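4-alpha-glucanotransferase (Corynebacterium glutamicum, PDB 5B68) belongs to the amylomaltase family and combines an N-terminal beta-sandwich domain with a TIM-barrel domain. Local coordinates at residues A182-V187 with L217-H222; T230-Y235 with I284-V289; A659-G664 with P671-P676. One frame throughout, in Å; residues are numbered along the deposited sequence.

Interaction 1: A182-V187 with L217-H222; sequences AQIYSV and LINPMH
Ala182 and Leu217 meet where two neighbouring parallel strands of the TIM barrel, 177-182 and 215-218, give way to the loops beyond them. Ala182 N donates to Leu217 O at 2.8 Å. One residue on, the polarised CA-H of Ile218 approaches Ala182 O, CA to O 3.3 Å. The short Ala182 side chain suits its buried place, for it packs on Leu204 of helix 198-209 and Leu650 of helix 650-654.

Past the strands the side chains take over. Asn219 projects toward 182-187, its CG set between its own backbone N and carbonyl carbon (chi1 54°). Its CB lies 3.7 Å from Gln183 OE1, while its amide meets the rim of Tyr185 with the two planes 68° apart. Gln183 OE1 is fixed by Tyr185 OH, which donates 2.6 Å to it in the carbonyl plane, on a lone pair. Gln183 O is gripped twice, by Ser186 N and by Ser186 OG, the latter at 2.6 Å, which ties Ser186, the last residue of the 3-10 segment 184-186, back to Gln183, just past the strand. In the flexible and polarisable Met221, the bend at chi2 brings SD within 3.8 Å of Ile184 CG2, the two side chains crossing at about a right angle. Asn219 N is buried here with no partner in the model.

Helix 198-209 connects the two strands, so the contact belongs to a beta-alpha-beta crossover and lies at the C-terminal strand ends, the side on which TIM-barrel enzymes carry their active sites.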
loop_
_atom_site.group_PDB
_atom_site.type_symbol
_atom_site.label_atom_id
_atom_site.label_comp_id
_atom_site.label_asym_id
_atom_site.label_seq_id
_atom_site.Cartn_x
_atom_site.Cartn_y
_atom_site.Cartn_z
ATOM N N ALA A 182 -0.422 -12.274 8.636
ATOM C CA ALA A 182 0.792 -12.420 9.404
ATOM C C ALA A 182 1.757 -11.266 9.097
ATOM O O ALA A 182 1.873 -10.851 7.942
ATOM C CB ALA A 182 1.499 -13.706 9.107
ATOM N N GLN A 183 2.415 -10.775 10.144
ATOM C CA GLN A 183 3.543 -9.862 9.976
ATOM C C GLN A 183 4.770 -10.719 9.747
ATOM O O GLN A 183 5.427 -11.216 10.689
ATOM C CB GLN A 183 3.681 -8.942 11.177
ATOM C CG GLN A 183 2.475 -8.097 11.389
ATOM C CD GLN A 183 2.344 -6.979 10.361
ATOM O OE1 GLN A 183 3.211 -6.117 10.315
ATOM N NE2 GLN A 183 1.269 -6.961 9.578
ATOM N N ILE A 184 5.076 -11.009 8.482
ATOM C CA ILE A 184 5.991 -12.107 8.181
ATOM C C ILE A 184 7.415 -11.972 8.756
ATOM O O ILE A 184 8.037 -12.985 9.082
ATOM C CB ILE A 184 5.995 -12.468 6.638
ATOM C CG1 ILE A 184 6.663 -13.805 6.359
ATOM C CG2 ILE A 184 6.669 -11.355 5.867
ATOM C CD1 ILE A 184 5.923 -14.943 7.013
ATOM N N TYR A 185 7.914 -10.749 8.851
ATOM C CA TYR A 185 9.264 -10.482 9.461
ATOM C C TYR A 185 9.287 -11.026 10.926
ATOM O O TYR A 185 10.328 -11.375 11.453
ATOM C CB TYR A 185 9.564 -8.947 9.476
ATOM C CG TYR A 185 8.488 -8.094 10.043
ATOM C CD1 TYR A 185 8.391 -7.910 11.437
ATOM C CD2 TYR A 185 7.503 -7.531 9.250
ATOM C CE1 TYR A 185 7.383 -7.193 11.978
ATOM C CE2 TYR A 185 6.455 -6.794 9.795
ATOM C CZ TYR A 185 6.412 -6.656 11.179
ATOM O OH TYR A 185 5.411 -5.977 11.776
ATOM N N SER A 186 8.121 -11.058 11.552
ATOM C CA SER A 186 8.021 -11.485 12.952
ATOM C C SER A 186 7.822 -12.972 13.154
ATOM O O SER A 186 7.861 -13.418 14.304
ATOM C CB SER A 186 6.880 -10.759 13.687
ATOM O OG SER A 186 5.563 -11.221 13.326
ATOM N N VAL A 187 7.596 -13.725 12.085
ATOM C CA VAL A 187 7.322 -15.148 12.189
ATOM C C VAL A 187 8.510 -15.942 11.697
ATOM O O VAL A 187 8.912 -15.824 10.566
ATOM C CB VAL A 187 6.114 -15.555 11.333
ATOM C CG1 VAL A 187 5.719 -16.989 11.606
ATOM C CG2 VAL A 187 4.958 -14.634 11.578
ATOM N N LEU A 217 -2.471 -12.773 4.089
ATOM C CA LEU A 217 -2.235 -11.311 4.004
ATOM C C LEU A 217 -1.028 -11.025 4.809
ATOM O O LEU A 217 -0.934 -11.421 5.987
ATOM C CB LEU A 217 -3.457 -10.530 4.522
ATOM C CG LEU A 217 -3.386 -9.050 4.792
ATOM C CD1 LEU A 217 -3.056 -8.294 3.498
ATOM C CD2 LEU A 217 -4.681 -8.474 5.288
ATOM N N ILE A 218 -0.120 -10.265 4.226
ATOM C CA ILE A 218 1.093 -9.862 4.859
ATOM C C ILE A 218 1.316 -8.339 4.872
ATOM O O ILE A 218 0.564 -7.545 4.303
ATOM C CB ILE A 218 2.320 -10.609 4.294
ATOM C CG1 ILE A 218 2.510 -10.267 2.797
ATOM C CG2 ILE A 218 2.158 -12.111 4.502
ATOM C CD1 ILE A 218 3.787 -10.765 2.204
ATOM N N ASN A 219 2.315 -7.940 5.633
ATOM C CA ASN A 219 2.790 -6.562 5.611
ATOM C C ASN A 219 3.375 -6.201 4.270
ATOM O O ASN A 219 3.773 -7.074 3.520
ATOM C CB ASN A 219 3.876 -6.344 6.677
ATOM C CG ASN A 219 5.021 -7.342 6.539
ATOM O OD1 ASN A 219 6.122 -7.053 5.965
ATOM N ND2 ASN A 219 4.795 -8.516 6.990
ATOM N N PRO A 220 3.490 -4.861 4.005
ATOM C CA PRO A 220 4.192 -4.426 2.818
ATOM C C PRO A 220 5.609 -4.992 2.831
ATOM O O PRO A 220 6.259 -5.103 3.898
ATOM C CB PRO A 220 4.220 -2.875 2.975
ATOM C CG PRO A 220 3.074 -2.525 3.895
ATOM C CD PRO A 220 2.983 -3.726 4.793
ATOM N N MET A 221 6.082 -5.305 1.646
ATOM C CA MET A 221 7.425 -5.888 1.467
ATOM C C MET A 221 8.367 -5.032 0.580
ATOM O O MET A 221 9.351 -5.522 -0.021
ATOM C CB MET A 221 7.235 -7.233 0.807
ATOM C CG MET A 221 6.272 -8.176 1.547
ATOM S SD MET A 221 7.069 -8.807 3.036
ATOM C CE MET A 221 8.053 -10.092 2.265
ATOM N N HIS A 222 8.019 -3.764 0.492
ATOM C CA HIS A 222 8.730 -2.816 -0.341
ATOM C C HIS A 222 10.164 -2.590 0.179
ATOM O O HIS A 222 10.442 -2.593 1.382
ATOM C CB HIS A 222 8.068 -1.451 -0.343
ATOM C CG HIS A 222 6.592 -1.423 -0.524
ATOM N ND1 HIS A 222 5.987 -1.886 -1.665
ATOM C CD2 HIS A 222 5.602 -0.905 0.251
ATOM C CE1 HIS A 222 4.683 -1.672 -1.576
ATOM N NE2 HIS A 222 4.425 -1.137 -0.401
#

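Interaction 2: T230-Y235 with I284-V289; sequences TEDSPY and IERNDV
Thr230 N donates to Asn287 OD1 at 2.9 Å (N-H...O 149°), fastening the loop that follows barrel strand 215-218 to the N-terminus of helix 286-301. Glu285 holds the N-cap position of that helix: its OE2 accepts from Asn287 N at 2.7 Å through the anti lone pair, so Asn287 is bound through both backbone and side chain. A carboxylate is apt at a helix start, where the N-H groups of the first turn and the helix dipole would probably stabilise its negative charge.

Arg286 NH2 forms a long salt bridge with Asp232 OD1, 3.3 Å, reaching the oxygen from well above the carboxylate plane (55° out of it). The guanidinium has a further partner in Trp673 O, bound by NH1, and makes a cation-pi contact with Tyr185. Asp232 O sits over the centre of one guanidinium face, 3.5 Å above its plane. The long arginine chain, extended from CG to NE, is what carries the charge from the helix to beneath the loop. A water takes the N-H of Arg286 N and lies 2.7 Å from Asp232 OD1, adding a water-mediated link between Asp232 and the backbone of Arg286, beside the salt bridge.

Within the loop, Glu231 OE2 accepts from Ser233 N, and Thr230 OG1 turns to Glu225. The threonine methyl does the packing: CG2 stands 4.1 Å from Arg286 CB and 3.5 Å from Asn287 OD1.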
loop_
_atom_site.group_PDB
_atom_site.type_symbol
_atom_site.label_atom_id
_atom_site.label_comp_id
_atom_site.label_asym_id
_atom_site.label_seq_id
_atom_site.Cartn_x
_atom_site.Cartn_y
_atom_site.Cartn_z
ATOM N N THR A 230 18.514 0.273 8.463
ATOM C CA THR A 230 17.333 0.199 7.609
ATOM C C THR A 230 16.057 0.473 8.458
ATOM O O THR A 230 16.059 0.262 9.675
ATOM C CB THR A 230 17.326 -1.118 6.785
ATOM O OG1 THR A 230 16.366 -1.002 5.726
ATOM C CG2 THR A 230 17.029 -2.328 7.653
ATOM N N GLU A 231 15.041 1.017 7.804
ATOM C CA GLU A 231 13.751 1.380 8.404
ATOM C C GLU A 231 13.024 0.136 8.898
ATOM O O GLU A 231 12.828 -0.806 8.135
ATOM C CB GLU A 231 12.886 2.086 7.323
ATOM C CG GLU A 231 11.496 2.523 7.680
ATOM C CD GLU A 231 11.447 3.373 8.939
ATOM O OE1 GLU A 231 12.187 4.391 8.996
ATOM O OE2 GLU A 231 10.701 3.009 9.878
ATOM N N ASP A 232 12.653 0.128 10.174
ATOM C CA ASP A 232 11.794 -0.956 10.730
ATOM C C ASP A 232 10.366 -0.966 10.136
ATOM O O ASP A 232 9.798 -2.036 9.884
ATOM C CB ASP A 232 11.645 -0.781 12.247
ATOM C CG ASP A 232 12.929 -1.090 13.041
ATOM O OD1 ASP A 232 13.748 -1.912 12.665
ATOM O OD2 ASP A 232 13.058 -0.531 14.145
ATOM N N SER A 233 9.758 0.210 9.988
ATOM C CA SER A 233 8.386 0.288 9.451
ATOM C C SER A 233 8.230 -0.178 8.008
ATOM O O SER A 233 8.778 0.412 7.082
ATOM C CB SER A 233 7.807 1.668 9.560
ATOM O OG SER A 233 6.453 1.676 9.170
ATOM N N PRO A 234 7.367 -1.160 7.787
ATOM C CA PRO A 234 7.083 -1.461 6.400
ATOM C C PRO A 234 6.353 -0.332 5.661
ATOM O O PRO A 234 6.223 -0.409 4.434
ATOM C CB PRO A 234 6.174 -2.674 6.489
ATOM C CG PRO A 234 6.370 -3.239 7.828
ATOM C CD PRO A 234 6.701 -2.098 8.713
ATOM N N TYR A 235 5.879 0.680 6.394
ATOM C CA TYR A 235 5.038 1.703 5.842
ATOM C C TYR A 235 5.862 2.969 5.537
ATOM O O TYR A 235 5.312 3.963 5.100
ATOM C CB TYR A 235 3.817 1.998 6.758
ATOM C CG TYR A 235 2.794 0.841 6.779
ATOM C CD1 TYR A 235 1.832 0.731 5.786
ATOM C CD2 TYR A 235 2.836 -0.174 7.790
ATOM C CE1 TYR A 235 0.930 -0.347 5.747
ATOM C CE2 TYR A 235 1.957 -1.241 7.767
ATOM C CZ TYR A 235 1.001 -1.326 6.767
ATOM O OH TYR A 235 0.090 -2.368 6.776
ATOM N N ILE A 284 13.182 -8.000 17.388
ATOM C CA ILE A 284 13.790 -8.327 16.102
ATOM C C ILE A 284 14.833 -7.222 15.770
ATOM O O ILE A 284 14.470 -6.047 15.852
ATOM C CB ILE A 284 12.712 -8.325 14.971
ATOM C CG1 ILE A 284 11.631 -9.410 15.163
ATOM C CG2 ILE A 284 13.374 -8.554 13.614
ATOM C CD1 ILE A 284 12.166 -10.810 15.051
ATOM N N GLU A 285 16.030 -7.605 15.338
ATOM C CA GLU A 285 17.087 -6.634 14.890
ATOM C C GLU A 285 17.368 -6.900 13.412
ATOM O O GLU A 285 17.978 -7.901 13.040
ATOM C CB GLU A 285 18.399 -6.693 15.720
ATOM C CG GLU A 285 19.491 -5.697 15.253
ATOM C CD GLU A 285 19.025 -4.218 15.101
ATOM O OE1 GLU A 285 19.012 -3.503 16.140
ATOM O OE2 GLU A 285 18.657 -3.734 13.959
ATOM N N ARG A 286 16.893 -5.971 12.592
ATOM C CA ARG A 286 17.046 -6.091 11.161
ATOM C C ARG A 286 18.489 -5.791 10.782
ATOM O O ARG A 286 19.026 -6.409 9.849
ATOM C CB ARG A 286 16.111 -5.141 10.482
ATOM C CG ARG A 286 14.637 -5.532 10.545
ATOM C CD ARG A 286 13.765 -4.468 9.959
ATOM N NE ARG A 286 12.371 -4.923 9.896
ATOM C CZ ARG A 286 11.504 -4.935 10.910
ATOM N NH1 ARG A 286 10.306 -5.434 10.724
ATOM N NH2 ARG A 286 11.813 -4.488 12.123
ATOM N N ASN A 287 19.134 -4.860 11.509
ATOM C CA ASN A 287 20.428 -4.331 10.962
ATOM C C ASN A 287 21.514 -5.336 10.869
ATOM O O ASN A 287 22.121 -5.466 9.807
ATOM C CB ASN A 287 20.876 -3.031 11.629
ATOM C CG ASN A 287 19.926 -1.887 11.314
ATOM O OD1 ASN A 287 19.323 -1.855 10.233
ATOM N ND2 ASN A 287 19.782 -0.946 12.246
ATOM N N ASP A 288 21.795 -6.093 11.924
ATOM C CA ASP A 288 22.893 -7.105 11.790
ATOM C C ASP A 288 22.530 -8.287 10.908
ATOM O O ASP A 288 23.355 -8.809 10.178
ATOM C CB ASP A 288 23.504 -7.538 13.143
ATOM C CG ASP A 288 22.484 -8.022 14.143
ATOM O OD1 ASP A 288 21.281 -8.123 13.844
ATOM O OD2 ASP A 288 22.898 -8.286 15.283
ATOM N N VAL A 289 21.261 -8.671 10.927
ATOM C CA VAL A 289 20.781 -9.701 9.966
ATOM C C VAL A 289 20.984 -9.241 8.499
ATOM O O VAL A 289 21.505 -9.999 7.666
ATOM C CB VAL A 289 19.278 -10.070 10.174
ATOM C CG1 VAL A 289 18.839 -11.109 9.124
ATOM C CG2 VAL A 289 19.061 -10.665 11.584
HETATM O O HOH W 1 17.772 1.726 11.692
HETATM O O HOH W 2 15.003 -4.041 13.842
#

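Interaction 3: A659-G664 with P671-P676; sequences AQNQPG and PNWCIP. With SO4 (sulfate ion), chain E.
Gln660 O is approached by two groups of the facing segment: Trp673 N donates to it at 2.8 Å in a nearly straight bond (169°), and the CA-H of Asn672 adds a weaker contact, CA to O 3.2 Å. The Gln660 side chain makes a second pairing. Its CG is anti to the backbone N (chi1 -172°), and a bend at chi2 brings the amide to Ile675, where OE1 accepts from Ile675 N at 2.9 Å and NE2 donates to a lone pair of Ile675 O at 3.0 Å. A primary amide suits this place because it offers an acceptor and a donor together, much as a neighbouring strand would.

Both segments lie in the loop region between helix 650-654 and helix 694-702, beyond barrel strand 645-649, and Pro671 to Cys674 form a type II beta turn with Trp673 at its third position, at positive phi. Asn672, beside it in the turn, accepts from Gln662 N through OD1 at 2.8 Å, the donor standing above the carbonyl plane, while its ND2 binds Thr665.

Asn661 covers one face of the indole: CB makes a CH-pi contact 3.9 Å from the six-membered ring centroid, and the amide lies 22° from the ring plane. Asn661 ND2 bonds to Asp561 and to a sulfate ion, probably from the crystallisation liquor, O1 at 3.0 Å. Gly664 N donates to O4 of this ion, while O1 lies at the edge of the Trp673 ring.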
loop_
_atom_site.group_PDB
_atom_site.type_symbol
_atom_site.label_atom_id
_atom_site.label_comp_id
_atom_site.label_asym_id
_atom_site.label_seq_id
_atom_site.Cartn_x
_atom_site.Cartn_y
_atom_site.Cartn_z
ATOM N N ALA A 659 1.269 -5.918 21.208
ATOM C CA ALA A 659 1.036 -5.088 20.013
ATOM C C ALA A 659 2.275 -5.025 19.158
ATOM O O ALA A 659 3.418 -5.039 19.665
ATOM C CB ALA A 659 0.562 -3.689 20.355
ATOM N N GLN A 660 2.054 -5.091 17.842
ATOM C CA GLN A 660 3.167 -4.987 16.903
ATOM C C GLN A 660 3.528 -3.499 16.708
ATOM O O GLN A 660 4.716 -3.166 16.533
ATOM C CB GLN A 660 2.766 -5.565 15.541
ATOM C CG GLN A 660 3.934 -5.692 14.535
ATOM C CD GLN A 660 5.093 -6.524 14.998
ATOM O OE1 GLN A 660 6.153 -5.993 15.347
ATOM N NE2 GLN A 660 4.940 -7.880 14.984
ATOM N N ASN A 661 2.497 -2.685 16.638
ATOM C CA ASN A 661 2.638 -1.229 16.449
ATOM C C ASN A 661 1.692 -0.517 17.393
ATOM O O ASN A 661 0.514 -0.926 17.506
ATOM C CB ASN A 661 2.251 -0.863 15.007
ATOM C CG ASN A 661 2.450 0.650 14.684
ATOM O OD1 ASN A 661 3.464 1.231 15.032
ATOM N ND2 ASN A 661 1.488 1.247 14.004
ATOM N N GLN A 662 2.170 0.548 18.054
ATOM C CA GLN A 662 1.270 1.463 18.792
ATOM C C GLN A 662 1.238 2.763 17.978
ATOM O O GLN A 662 2.249 3.467 17.971
ATOM C CB GLN A 662 1.765 1.704 20.233
ATOM C CG GLN A 662 0.910 2.702 20.979
ATOM C CD GLN A 662 -0.541 2.276 21.027
ATOM O OE1 GLN A 662 -1.428 2.921 20.459
ATOM N NE2 GLN A 662 -0.782 1.136 21.657
ATOM N N PRO A 663 0.137 3.041 17.226
ATOM C CA PRO A 663 0.148 4.249 16.367
ATOM C C PRO A 663 0.444 5.524 17.151
ATOM O O PRO A 663 0.122 5.592 18.360
ATOM C CB PRO A 663 -1.272 4.269 15.742
ATOM C CG PRO A 663 -1.590 2.808 15.616
ATOM C CD PRO A 663 -1.020 2.173 16.870
ATOM N N GLY A 664 1.156 6.452 16.509
ATOM C CA GLY A 664 1.562 7.682 17.175
ATOM C C GLY A 664 2.492 7.512 18.381
ATOM O O GLY A 664 2.498 8.361 19.299
ATOM N N PRO A 671 9.037 -0.848 20.679
ATOM C CA PRO A 671 9.709 -1.399 19.504
ATOM C C PRO A 671 8.745 -1.777 18.381
ATOM O O PRO A 671 8.640 -2.932 18.022
ATOM C CB PRO A 671 10.412 -2.644 20.045
ATOM C CG PRO A 671 10.050 -2.755 21.480
ATOM C CD PRO A 671 8.913 -1.841 21.747
ATOM N N ASN A 672 8.110 -0.781 17.782
ATOM C CA ASN A 672 7.143 -1.025 16.741
ATOM C C ASN A 672 7.822 -1.793 15.631
ATOM O O ASN A 672 8.975 -1.559 15.320
ATOM C CB ASN A 672 6.601 0.291 16.178
ATOM C CG ASN A 672 5.873 1.115 17.209
ATOM O OD1 ASN A 672 4.973 0.637 17.862
ATOM N ND2 ASN A 672 6.261 2.367 17.345
ATOM N N TRP A 673 7.107 -2.774 15.106
ATOM C CA TRP A 673 7.526 -3.535 13.951
ATOM C C TRP A 673 8.657 -4.506 14.244
ATOM O O TRP A 673 9.253 -5.036 13.347
ATOM C CB TRP A 673 7.899 -2.613 12.806
ATOM C CG TRP A 673 6.939 -1.513 12.599
ATOM C CD1 TRP A 673 7.160 -0.196 12.803
ATOM C CD2 TRP A 673 5.594 -1.624 12.139
ATOM N NE1 TRP A 673 6.051 0.520 12.503
ATOM C CE2 TRP A 673 5.067 -0.335 12.097
ATOM C CE3 TRP A 673 4.779 -2.697 11.767
ATOM C CZ2 TRP A 673 3.773 -0.077 11.705
ATOM C CZ3 TRP A 673 3.500 -2.433 11.374
ATOM C CH2 TRP A 673 3.005 -1.136 11.345
ATOM N N CYS A 674 8.945 -4.701 15.518
ATOM C CA CYS A 674 10.023 -5.574 15.963
ATOM C C CYS A 674 9.631 -6.713 16.913
ATOM O O CYS A 674 10.488 -7.305 17.527
ATOM C CB CYS A 674 11.111 -4.743 16.626
ATOM S SG CYS A 674 11.802 -3.491 15.528
ATOM N N ILE A 675 8.341 -6.981 17.043
ATOM C CA ILE A 675 7.848 -7.906 18.057
ATOM C C ILE A 675 7.663 -9.300 17.469
ATOM O O ILE A 675 6.749 -9.517 16.713
ATOM C CB ILE A 675 6.488 -7.420 18.605
ATOM C CG1 ILE A 675 6.570 -5.976 19.119
ATOM C CG2 ILE A 675 5.950 -8.359 19.665
ATOM C CD1 ILE A 675 7.547 -5.748 20.246
ATOM N N PRO A 676 8.527 -10.240 17.841
ATOM C CA PRO A 676 8.434 -11.635 17.321
ATOM C C PRO A 676 7.187 -12.378 17.803
ATOM O O PRO A 676 6.602 -12.026 18.856
ATOM C CB PRO A 676 9.653 -12.307 17.867
ATOM C CG PRO A 676 9.868 -11.619 19.160
ATOM C CD PRO A 676 9.498 -10.182 18.957
HETATM S S SO4 E . 2.074 5.177 12.986
HETATM O O1 SO4 E . 2.458 3.771 12.676
HETATM O O2 SO4 E . 2.328 5.943 11.753
HETATM O O3 SO4 E . 0.632 5.226 13.323
HETATM O O4 SO4 E . 2.789 5.689 14.161
#

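How the interactions relate
The three contacts form a connected cluster, with centres 12 to 13 Å apart, and are closed one after another along the chain. Tyr185 of interaction 1 and Arg286 of interaction 2 are its hubs: Tyr185 CD1 lies 3.2 Å from Arg286 NH1, and Tyr185 OH lies 3.1 Å from Gln660 CG of interaction 3. Interactions 2 and 3 are joined by probable hydrogen bonds, Arg286 NH1 to Trp673 O at 2.9 Å and Ile284 N to Cys674 O at 2.8 Å. Thus loops following the first, second and eighth barrel strands meet. A bound BTB molecule, probably from the crystallisation liquor, lies about 5 Å from the side chain of Asn661, consistent with a nearby pocket.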